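Local coordinates for metal-independent carbonic anhydrase (Nostoc sp. PCC 7120 = FACHB-418, PDB 7C5W), which catalyses the hydration of carbon dioxide to bicarbonate without any metal cofactor, working as a homotetramer built as a dimer of dimers, at residues A31-W36 / I121-I126; T90-L95 / K103-D108. One frame throughout, in Å; residues are numbered along the deposited sequence.

Interaction 1: A31-W36 / I121-I126; sequences AAQKAW and IKNAAI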
loop_
_atom_site.group_PDB
_atom_site.type_symbol
_atom_site.label_atom_id
_atom_site.label_comp_id
_atom_site.label_asym_id
_atom_site.label_seq_id
_atom_site.Cartn_x
_atom_site.Cartn_y
_atom_site.Cartn_z
ATOM N N ALA A 31 -15.809 9.326 -9.141
ATOM C CA ALA A 31 -16.950 8.439 -9.455
ATOM C C ALA A 31 -17.577 7.916 -8.153
ATOM O O ALA A 31 -18.798 8.071 -8.002
ATOM C CB ALA A 31 -16.510 7.310 -10.355
ATOM N N ALA A 32 -16.779 7.340 -7.247
ATOM C CA ALA A 32 -17.252 6.782 -5.958
ATOM C C ALA A 32 -17.896 7.885 -5.097
ATOM O O ALA A 32 -18.930 7.602 -4.476
ATOM C CB ALA A 32 -16.124 6.083 -5.241
ATOM N N GLN A 33 -17.324 9.093 -5.062
ATOM C CA GLN A 33 -17.925 10.265 -4.371
ATOM C C GLN A 33 -19.339 10.487 -4.927
ATOM O O GLN A 33 -20.277 10.576 -4.116
ATOM C CB GLN A 33 -17.085 11.537 -4.538
ATOM C CG GLN A 33 -15.773 11.547 -3.757
ATOM C CD GLN A 33 -15.151 12.924 -3.752
ATOM O OE1 GLN A 33 -15.008 13.564 -4.795
ATOM N NE2 GLN A 33 -14.818 13.421 -2.570
ATOM N N LYS A 34 -19.481 10.570 -6.258
ATOM C CA LYS A 34 -20.765 10.877 -6.959
ATOM C C LYS A 34 -21.780 9.754 -6.703
ATOM O O LYS A 34 -22.968 10.066 -6.514
ATOM C CB LYS A 34 -20.551 11.087 -8.464
ATOM N N ALA A 35 -21.323 8.505 -6.656
ATOM C CA ALA A 35 -22.165 7.301 -6.446
ATOM C C ALA A 35 -22.780 7.333 -5.044
ATOM O O ALA A 35 -23.911 6.845 -4.889
ATOM C CB ALA A 35 -21.364 6.037 -6.668
ATOM N N TRP A 36 -22.067 7.878 -4.057
ATOM C CA TRP A 36 -22.589 8.001 -2.672
ATOM C C TRP A 36 -23.717 9.041 -2.651
ATOM O O TRP A 36 -24.780 8.763 -2.046
ATOM C CB TRP A 36 -21.482 8.384 -1.694
ATOM C CG TRP A 36 -21.980 8.503 -0.290
ATOM C CD1 TRP A 36 -21.982 7.516 0.648
ATOM C CD2 TRP A 36 -22.558 9.660 0.344
ATOM N NE1 TRP A 36 -22.501 7.983 1.822
ATOM C CE2 TRP A 36 -22.861 9.293 1.670
ATOM C CE3 TRP A 36 -22.838 10.968 -0.065
ATOM C CZ2 TRP A 36 -23.444 10.176 2.577
ATOM C CZ3 TRP A 36 -23.404 11.845 0.832
ATOM C CH2 TRP A 36 -23.694 11.454 2.140
ATOM N N ILE A 121 -20.257 17.844 -4.635
ATOM C CA ILE A 121 -18.939 17.536 -4.003
ATOM C C ILE A 121 -17.966 18.679 -4.290
ATOM O O ILE A 121 -17.752 18.968 -5.476
ATOM C CB ILE A 121 -18.365 16.206 -4.514
ATOM C CG1 ILE A 121 -19.437 15.116 -4.627
ATOM C CG2 ILE A 121 -17.195 15.778 -3.641
ATOM C CD1 ILE A 121 -20.023 14.697 -3.305
ATOM N N LYS A 122 -17.386 19.272 -3.243
ATOM C CA LYS A 122 -16.375 20.358 -3.341
ATOM C C LYS A 122 -15.110 19.930 -2.598
ATOM O O LYS A 122 -14.955 20.270 -1.405
ATOM C CB LYS A 122 -16.924 21.678 -2.793
ATOM C CG LYS A 122 -17.973 22.330 -3.681
ATOM C CD LYS A 122 -17.954 23.838 -3.640
ATOM C CE LYS A 122 -18.829 24.450 -4.713
ATOM N NZ LYS A 122 -18.494 25.873 -4.949
ATOM N N ASN A 123 -14.228 19.225 -3.300
ATOM C CA ASN A 123 -12.969 18.674 -2.743
ATOM C C ASN A 123 -11.999 19.823 -2.471
ATOM O O ASN A 123 -11.876 20.728 -3.318
ATOM C CB ASN A 123 -12.402 17.604 -3.673
ATOM C CG ASN A 123 -13.286 16.376 -3.700
ATOM O OD1 ASN A 123 -13.901 16.042 -2.690
ATOM N ND2 ASN A 123 -13.361 15.703 -4.840
ATOM N N ALA A 124 -11.356 19.791 -1.308
ATOM C CA ALA A 124 -10.238 20.686 -0.953
ATOM C C ALA A 124 -8.921 19.978 -1.291
ATOM O O ALA A 124 -7.965 20.671 -1.664
ATOM C CB ALA A 124 -10.323 21.056 0.508
ATOM N N ALA A 125 -8.874 18.647 -1.162
ATOM C CA ALA A 125 -7.642 17.844 -1.356
ATOM C C ALA A 125 -7.976 16.358 -1.485
ATOM O O ALA A 125 -8.971 15.903 -0.892
ATOM C CB ALA A 125 -6.687 18.084 -0.216
ATOM N N ILE A 126 -7.134 15.633 -2.217
ATOM C CA ILE A 126 -7.231 14.161 -2.429
ATOM C C ILE A 126 -5.850 13.560 -2.157
ATOM O O ILE A 126 -4.852 14.124 -2.636
ATOM C CB ILE A 126 -7.728 13.853 -3.856
ATOM C CG1 ILE A 126 -9.082 14.506 -4.130
ATOM C CG2 ILE A 126 -7.757 12.355 -4.134
ATOM C CD1 ILE A 126 -9.632 14.213 -5.508
#
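Gln-33 and Asn-123 meet amide to amide, their side chains reaching for each other from opposite directions, one out from a helix and the other out from a strand. The pairing is reciprocal. Asn-123 ND2 gives its hydrogen to Gln-33 OE1 at 2.7 Å, a nearly straight bond (172°) that lies in the carbonyl plane and falls on a lone pair. In return Gln-33 NE2 donates to Asn-123 OD1 at 2.8 Å, here with the donor tilted slightly from the plane of the acceptor carbonyl. With the two amide planes only 26° apart, the cyclic pair fixes the flip of both groups, since turning either one would set like atoms against each other. An extended chain beyond CG (chi2 -169°) carries the glutamine head to this meeting point. The contact is a local case of helix-on-sheet packing: helix 26-50 lies against the mixed sheet, and 121-126 lies on strand 116-128, one of the two outermost strands of the sheet within this chain. Asn-123 comes just before a classic beta bulge, in which Ala-124 and Ala-125 both face Met-136. The CG2 methyl of Ile-121 lies over one face of the Gln-33 amide, 3.3 Å from Gln-33 OE1. A leucine in place of Gln-33 would probably leave Asn-123 without the two hydrogen bonds of this pair and set its amide free to turn. Gln-33 NE2 also makes a weak hydrogen bond to Thr-135 OG1 on the adjoining strand, while Thr-17 of the second subunit packs on Asn-123.

Interaction 2: T90-L95 / K103-D108; sequences TRAGAL and KAFPED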
loop_
_atom_site.group_PDB
_atom_site.type_symbol
_atom_site.label_atom_id
_atom_site.label_comp_id
_atom_site.label_asym_id
_atom_site.label_seq_id
_atom_site.Cartn_x
_atom_site.Cartn_y
_atom_site.Cartn_z
ATOM N N THR A 90 -20.719 -0.690 12.914
ATOM C CA THR A 90 -21.506 -1.861 12.436
ATOM C C THR A 90 -22.488 -1.424 11.343
ATOM O O THR A 90 -22.926 -0.258 11.363
ATOM C CB THR A 90 -22.266 -2.555 13.573
ATOM O OG1 THR A 90 -23.388 -1.737 13.910
ATOM C CG2 THR A 90 -21.413 -2.803 14.803
ATOM N N ARG A 91 -22.785 -2.342 10.420
ATOM C CA ARG A 91 -23.813 -2.218 9.360
ATOM C C ARG A 91 -25.110 -1.642 9.949
ATOM O O ARG A 91 -25.664 -0.688 9.362
ATOM C CB ARG A 91 -24.026 -3.603 8.743
ATOM C CG ARG A 91 -24.954 -3.631 7.540
ATOM C CD ARG A 91 -25.091 -5.042 6.994
ATOM N NE ARG A 91 -26.006 -5.101 5.862
ATOM C CZ ARG A 91 -27.334 -5.043 5.953
ATOM N NH1 ARG A 91 -27.919 -4.905 7.132
ATOM N NH2 ARG A 91 -28.073 -5.115 4.858
ATOM N N ALA A 92 -25.591 -2.205 11.058
ATOM C CA ALA A 92 -26.863 -1.804 11.701
ATOM C C ALA A 92 -26.780 -0.330 12.098
ATOM O O ALA A 92 -27.772 0.399 11.903
ATOM C CB ALA A 92 -27.140 -2.683 12.895
ATOM N N GLY A 93 -25.639 0.092 12.649
ATOM C CA GLY A 93 -25.399 1.500 13.032
ATOM C C GLY A 93 -25.585 2.432 11.842
ATOM O O GLY A 93 -26.219 3.499 12.006
ATOM N N ALA A 94 -25.067 2.037 10.672
ATOM C CA ALA A 94 -25.064 2.854 9.433
ATOM C C ALA A 94 -26.493 2.941 8.889
ATOM O O ALA A 94 -26.950 4.061 8.625
ATOM C CB ALA A 94 -24.104 2.271 8.417
ATOM N N LEU A 95 -27.157 1.794 8.732
ATOM C CA LEU A 95 -28.576 1.701 8.303
ATOM C C LEU A 95 -29.443 2.600 9.194
ATOM O O LEU A 95 -30.163 3.485 8.664
ATOM C CB LEU A 95 -29.018 0.240 8.411
ATOM C CG LEU A 95 -30.396 -0.062 7.835
ATOM C CD1 LEU A 95 -30.467 0.352 6.372
ATOM C CD2 LEU A 95 -30.732 -1.537 8.002
ATOM N N LYS A 103 -34.623 0.272 17.468
ATOM C CA LYS A 103 -34.785 0.551 18.922
ATOM C C LYS A 103 -33.401 0.698 19.572
ATOM O O LYS A 103 -33.301 1.413 20.593
ATOM C CB LYS A 103 -35.619 -0.555 19.585
ATOM N N ALA A 104 -32.370 0.066 18.999
ATOM C CA ALA A 104 -30.975 0.085 19.513
ATOM C C ALA A 104 -30.304 1.434 19.209
ATOM O O ALA A 104 -29.260 1.730 19.836
ATOM C CB ALA A 104 -30.188 -1.059 18.926
ATOM N N PHE A 105 -30.869 2.219 18.287
ATOM C CA PHE A 105 -30.433 3.610 17.982
ATOM C C PHE A 105 -31.647 4.530 18.089
ATOM O O PHE A 105 -32.168 5.018 17.087
ATOM C CB PHE A 105 -29.728 3.660 16.626
ATOM C CG PHE A 105 -28.539 2.736 16.510
ATOM C CD1 PHE A 105 -27.305 3.085 17.026
ATOM C CD2 PHE A 105 -28.646 1.505 15.898
ATOM C CE1 PHE A 105 -26.211 2.236 16.931
ATOM C CE2 PHE A 105 -27.551 0.660 15.798
ATOM C CZ PHE A 105 -26.331 1.023 16.314
ATOM N N PRO A 106 -32.123 4.786 19.328
ATOM C CA PRO A 106 -33.434 5.394 19.549
ATOM C C PRO A 106 -33.522 6.843 19.056
ATOM O O PRO A 106 -34.621 7.285 18.803
ATOM C CB PRO A 106 -33.630 5.396 21.074
ATOM C CG PRO A 106 -32.497 4.554 21.640
ATOM C CD PRO A 106 -31.415 4.500 20.583
ATOM N N GLU A 107 -32.379 7.534 18.955
ATOM C CA GLU A 107 -32.305 8.986 18.635
ATOM C C GLU A 107 -32.301 9.188 17.111
ATOM O O GLU A 107 -32.267 10.355 16.682
ATOM C CB GLU A 107 -31.072 9.612 19.298
ATOM N N ASP A 108 -32.365 8.099 16.334
ATOM C CA ASP A 108 -32.227 8.112 14.849
ATOM C C ASP A 108 -33.612 8.120 14.184
ATOM O O ASP A 108 -34.262 7.052 14.127
ATOM C CB ASP A 108 -31.404 6.917 14.347
ATOM C CG ASP A 108 -29.930 6.928 14.742
ATOM O OD1 ASP A 108 -29.458 7.946 15.295
ATOM O OD2 ASP A 108 -29.266 5.906 14.501
#
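Gly-93 and Phe-105 bring the two backbones closest, with their CA atoms 7.4 Å apart, where the first turn of helix 91-99 faces the irregular loop that follows it. Thr-90 is the N-cap of that helix, its OG1 accepting from Gly-93 N at 3.2 Å. On the loop side a type I beta turn runs from Phe-105 to Asp-108, with Asp-108 N bonded to Phe-105 O. The aromatic ring makes the crossing: with CG anti to its own carbonyl carbon (chi1 -57°), Phe-105 extends to the helix and meets it with the far end of the ring. Phe-105 CZ lies 3.4 Å from Gly-93 CA, and Phe-105 CE2 is 3.6 Å from the same atom. The approach is oblique, and Phe-105 CE2 also lies 3.9 Å from Ala-92 C, with the methyl of Ala-92 more loosely placed beside it. Since Gly-93 has no side chain, the ring rests directly against its CA; a beta carbon there would be crowded by Thr-90 O. Arg-85, Arg-88 and Ala-96 also touch Phe-105. Tyr-97, which binds hydrogencarbonate, follows later on the same helix. Between the two segments themselves no hydrogen bond forms, which implies that their direct hold rests on van der Waals contact, while Arg-88 NH1 ties them indirectly by a salt bridge to Asp-108 OD2 and a hydrogen bond to Gly-93 O.

The two contacts illustrate how place in a fold goes with chemistry. Interaction 1 joins elements distant in sequence, a long helix and a strand at the edge of the sheet within this chain, which the second subunit extends; its two hydrogen bonds are polar and directional. Interaction 2 is a short-range closure between helix 91-99 and the loop that leaves it, farther from the chain's centre, with no other chain of the assembly touching its segments, and its direct contact is apolar. Both are partly buried, but interaction 2 includes an exposed residue, Ala-92. They share no element. Along the chain 90-108 falls between the two segments of interaction 1, yet the contact centres are about 25 Å apart, across the middle of the chain.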